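Local coordinates for putative 4-amino-4-deoxychorismate lyase (Thermus thermophilus, PDB 2ZGI), which probably acts as a pyridoxal-phosphate-dependent lyase of the class-IV aminotransferase family, perhaps on 4-amino-4-deoxychorismate, at residues A43-H48 with L54-D59. Sequence-based numbering, arbitrary orientation.
Sequences ARLRRH and LSYPGD. With PLP (pyridoxal-5'-phosphate), chain P; SO4 (sulfate ion), chain O.
The ring of Y56 lies flat against R46 in a CH-pi contact, where the loop between helices 38-51 and 59-72 folds back on the first helix. R46 CB sits 3.8 Å from the centroid of the Y56 ring and only 2° off its normal. The arginine chain then runs out over the same face, with R46 CG 3.9 Å from Y56 CD2. Its guanidinium stands nearly upright to the ring, the planes 84° apart, and does not stack on it. The opposite face of Y56 is backed by G58 N, above the rim. L45 meets the ring from the edge, its CD2 4.3 Å from Y56 CE1. L45 also packs on F62 of helix 59-72 and on F83 and V85 of strand 78-86, part of an antiparallel sheet in this member of the class-IV aminotransferase family. CG of Y56 is anti to the backbone N (chi1 -174°), which lays the ring along the loop and brings its hydroxyl to D59. Y56 OH gives a 2.6 Å hydrogen bond to D59 OD1, nearly along the C-O bond. G58 is the N-cap of helix 59-72, so this bond ties the tyrosine to that helix's first turn. With a leucine in place of Y56, D59 OD1 would probably be left without this partner and the chain of R46 without its flat support.

The other side of helix 38-51 faces the cofactor pocket. R44 NH1 donates to PLP O3P at 2.6 Å, and R44 NH2 adds a weak bond to the same oxygen. A sulfate, probably from the crystallisation liquor, is held by R47 and H48. R47 NE donates an almost straight hydrogen bond to sulfate O3 at 2.7 Å.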
loop_
_atom_site.group_PDB
_atom_site.type_symbol
_atom_site.label_atom_id
_atom_site.label_comp_id
_atom_site.label_asym_id
_atom_site.label_seq_id
_atom_site.Cartn_x
_atom_site.Cartn_y
_atom_site.Cartn_z
ATOM N N ALA D 43 2.585 -19.185 -30.075
ATOM C CA ALA D 43 1.200 -18.801 -29.779
ATOM C C ALA D 43 1.162 -17.704 -28.709
ATOM O O ALA D 43 0.534 -16.668 -28.897
ATOM C CB ALA D 43 0.423 -20.008 -29.310
ATOM N N ARG D 44 1.847 -17.929 -27.591
ATOM C CA ARG D 44 1.880 -16.904 -26.537
ATOM C C ARG D 44 2.474 -15.578 -27.017
ATOM O O ARG D 44 1.919 -14.511 -26.746
ATOM C CB ARG D 44 2.649 -17.393 -25.312
ATOM C CG ARG D 44 2.610 -16.356 -24.162
ATOM C CD ARG D 44 3.158 -16.911 -22.862
ATOM N NE ARG D 44 4.609 -17.023 -22.945
ATOM C CZ ARG D 44 5.383 -17.545 -21.998
ATOM N NH1 ARG D 44 4.847 -18.022 -20.857
ATOM N NH2 ARG D 44 6.697 -17.609 -22.208
ATOM N N LEU D 45 3.609 -15.656 -27.720
ATOM C CA LEU D 45 4.335 -14.476 -28.194
ATOM C C LEU D 45 3.452 -13.633 -29.105
ATOM O O LEU D 45 3.379 -12.411 -28.965
ATOM C CB LEU D 45 5.651 -14.888 -28.911
ATOM C CG LEU D 45 6.617 -13.776 -29.344
ATOM C CD1 LEU D 45 7.182 -13.029 -28.117
ATOM C CD2 LEU D 45 7.777 -14.285 -30.244
ATOM N N ARG D 46 2.749 -14.283 -30.036
ATOM C CA ARG D 46 1.774 -13.566 -30.866
ATOM C C ARG D 46 0.657 -12.935 -30.026
ATOM O O ARG D 46 0.234 -11.823 -30.320
ATOM C CB ARG D 46 1.148 -14.510 -31.910
ATOM C CG ARG D 46 0.071 -13.890 -32.791
ATOM C CD ARG D 46 -0.347 -14.918 -33.850
ATOM N NE ARG D 46 -0.981 -14.245 -34.976
ATOM C CZ ARG D 46 -2.276 -13.921 -35.040
ATOM N NH1 ARG D 46 -3.112 -14.228 -34.038
ATOM N NH2 ARG D 46 -2.739 -13.282 -36.117
ATOM N N ARG D 47 0.170 -13.661 -29.018
ATOM C CA ARG D 47 -0.921 -13.171 -28.156
ATOM C C ARG D 47 -0.474 -11.934 -27.369
ATOM O O ARG D 47 -1.173 -10.933 -27.303
ATOM C CB ARG D 47 -1.371 -14.249 -27.171
ATOM C CG ARG D 47 -2.426 -15.229 -27.720
ATOM C CD ARG D 47 -3.102 -16.022 -26.610
ATOM N NE ARG D 47 -2.157 -16.781 -25.786
ATOM C CZ ARG D 47 -1.795 -18.037 -26.040
ATOM N NH1 ARG D 47 -2.295 -18.672 -27.106
ATOM N NH2 ARG D 47 -0.951 -18.665 -25.232
ATOM N N HIS D 48 0.719 -12.017 -26.795
ATOM C CA HIS D 48 1.287 -10.913 -26.047
ATOM C C HIS D 48 1.552 -9.677 -26.921
ATOM O O HIS D 48 1.165 -8.553 -26.554
ATOM C CB HIS D 48 2.529 -11.414 -25.300
ATOM C CG HIS D 48 2.185 -12.323 -24.158
ATOM N ND1 HIS D 48 3.110 -12.778 -23.246
ATOM C CD2 HIS D 48 0.993 -12.833 -23.767
ATOM C CE1 HIS D 48 2.507 -13.546 -22.352
ATOM N NE2 HIS D 48 1.220 -13.605 -22.655
ATOM N N LEU D 54 1.660 -4.406 -30.663
ATOM C CA LEU D 54 2.898 -4.575 -31.411
ATOM C C LEU D 54 2.697 -5.509 -32.612
ATOM O O LEU D 54 2.166 -6.611 -32.457
ATOM C CB LEU D 54 4.005 -5.123 -30.494
ATOM C CG LEU D 54 4.353 -4.354 -29.211
ATOM C CD1 LEU D 54 5.178 -5.261 -28.299
ATOM C CD2 LEU D 54 5.103 -3.089 -29.523
ATOM N N SER D 55 3.106 -5.064 -33.797
ATOM C CA SER D 55 3.111 -5.923 -34.999
ATOM C C SER D 55 3.870 -7.224 -34.789
ATOM O O SER D 55 5.041 -7.207 -34.400
ATOM C CB SER D 55 3.729 -5.194 -36.186
ATOM O OG SER D 55 3.071 -3.968 -36.427
ATOM N N TYR D 56 3.197 -8.341 -35.039
ATOM C CA TYR D 56 3.803 -9.675 -35.002
ATOM C C TYR D 56 4.432 -10.006 -36.360
ATOM O O TYR D 56 3.764 -9.916 -37.376
ATOM C CB TYR D 56 2.747 -10.722 -34.620
ATOM C CG TYR D 56 3.348 -12.103 -34.431
ATOM C CD1 TYR D 56 4.295 -12.329 -33.441
ATOM C CD2 TYR D 56 3.007 -13.167 -35.275
ATOM C CE1 TYR D 56 4.867 -13.572 -33.260
ATOM C CE2 TYR D 56 3.591 -14.431 -35.107
ATOM C CZ TYR D 56 4.533 -14.616 -34.092
ATOM O OH TYR D 56 5.145 -15.834 -33.876
ATOM N N PRO D 57 5.722 -10.380 -36.398
ATOM C CA PRO D 57 6.346 -10.594 -37.726
ATOM C C PRO D 57 6.059 -11.951 -38.407
ATOM O O PRO D 57 6.525 -12.195 -39.541
ATOM C CB PRO D 57 7.829 -10.438 -37.432
ATOM C CG PRO D 57 7.960 -10.906 -36.021
ATOM C CD PRO D 57 6.719 -10.384 -35.324
ATOM N N GLY D 58 5.289 -12.809 -37.740
ATOM C CA GLY D 58 4.864 -14.072 -38.312
ATOM C C GLY D 58 5.721 -15.223 -37.860
ATOM O O GLY D 58 6.909 -15.054 -37.536
ATOM N N ASP D 59 5.114 -16.402 -37.851
ATOM C CA ASP D 59 5.804 -17.615 -37.479
ATOM C C ASP D 59 6.915 -17.955 -38.460
ATOM O O ASP D 59 8.000 -18.321 -38.041
ATOM C CB ASP D 59 4.808 -18.767 -37.332
ATOM C CG ASP D 59 3.921 -18.611 -36.116
ATOM O OD1 ASP D 59 4.330 -17.894 -35.186
ATOM O OD2 ASP D 59 2.811 -19.175 -36.084
HETATM N N1 PLP P . 7.338 -15.587 -14.390
HETATM C C2 PLP P . 7.849 -14.552 -15.088
HETATM C C2A PLP P . 7.779 -13.170 -14.504
HETATM C C3 PLP P . 8.454 -14.771 -16.330
HETATM O O3 PLP P . 8.957 -13.694 -16.998
HETATM C C4 PLP P . 8.484 -16.070 -16.850
HETATM C C4A PLP P . 9.073 -16.398 -18.206
HETATM C C5 PLP P . 7.919 -17.113 -16.120
HETATM C C6 PLP P . 7.348 -16.824 -14.881
HETATM C C5A PLP P . 7.945 -18.550 -16.596
HETATM O O4P PLP P . 7.188 -18.809 -17.779
HETATM P P PLP P . 7.451 -20.060 -18.743
HETATM O O1P PLP P . 7.148 -21.309 -17.954
HETATM O O2P PLP P . 8.899 -20.066 -19.177
HETATM O O3P PLP P . 6.490 -19.717 -19.834
HETATM S S SO4 O . -1.150 -16.041 -22.180
HETATM O O1 SO4 O . -2.203 -15.282 -21.493
HETATM O O2 SO4 O . -1.398 -17.474 -22.150
HETATM O O3 SO4 O . -1.052 -15.619 -23.584
HETATM O O4 SO4 O . 0.102 -15.796 -21.453
#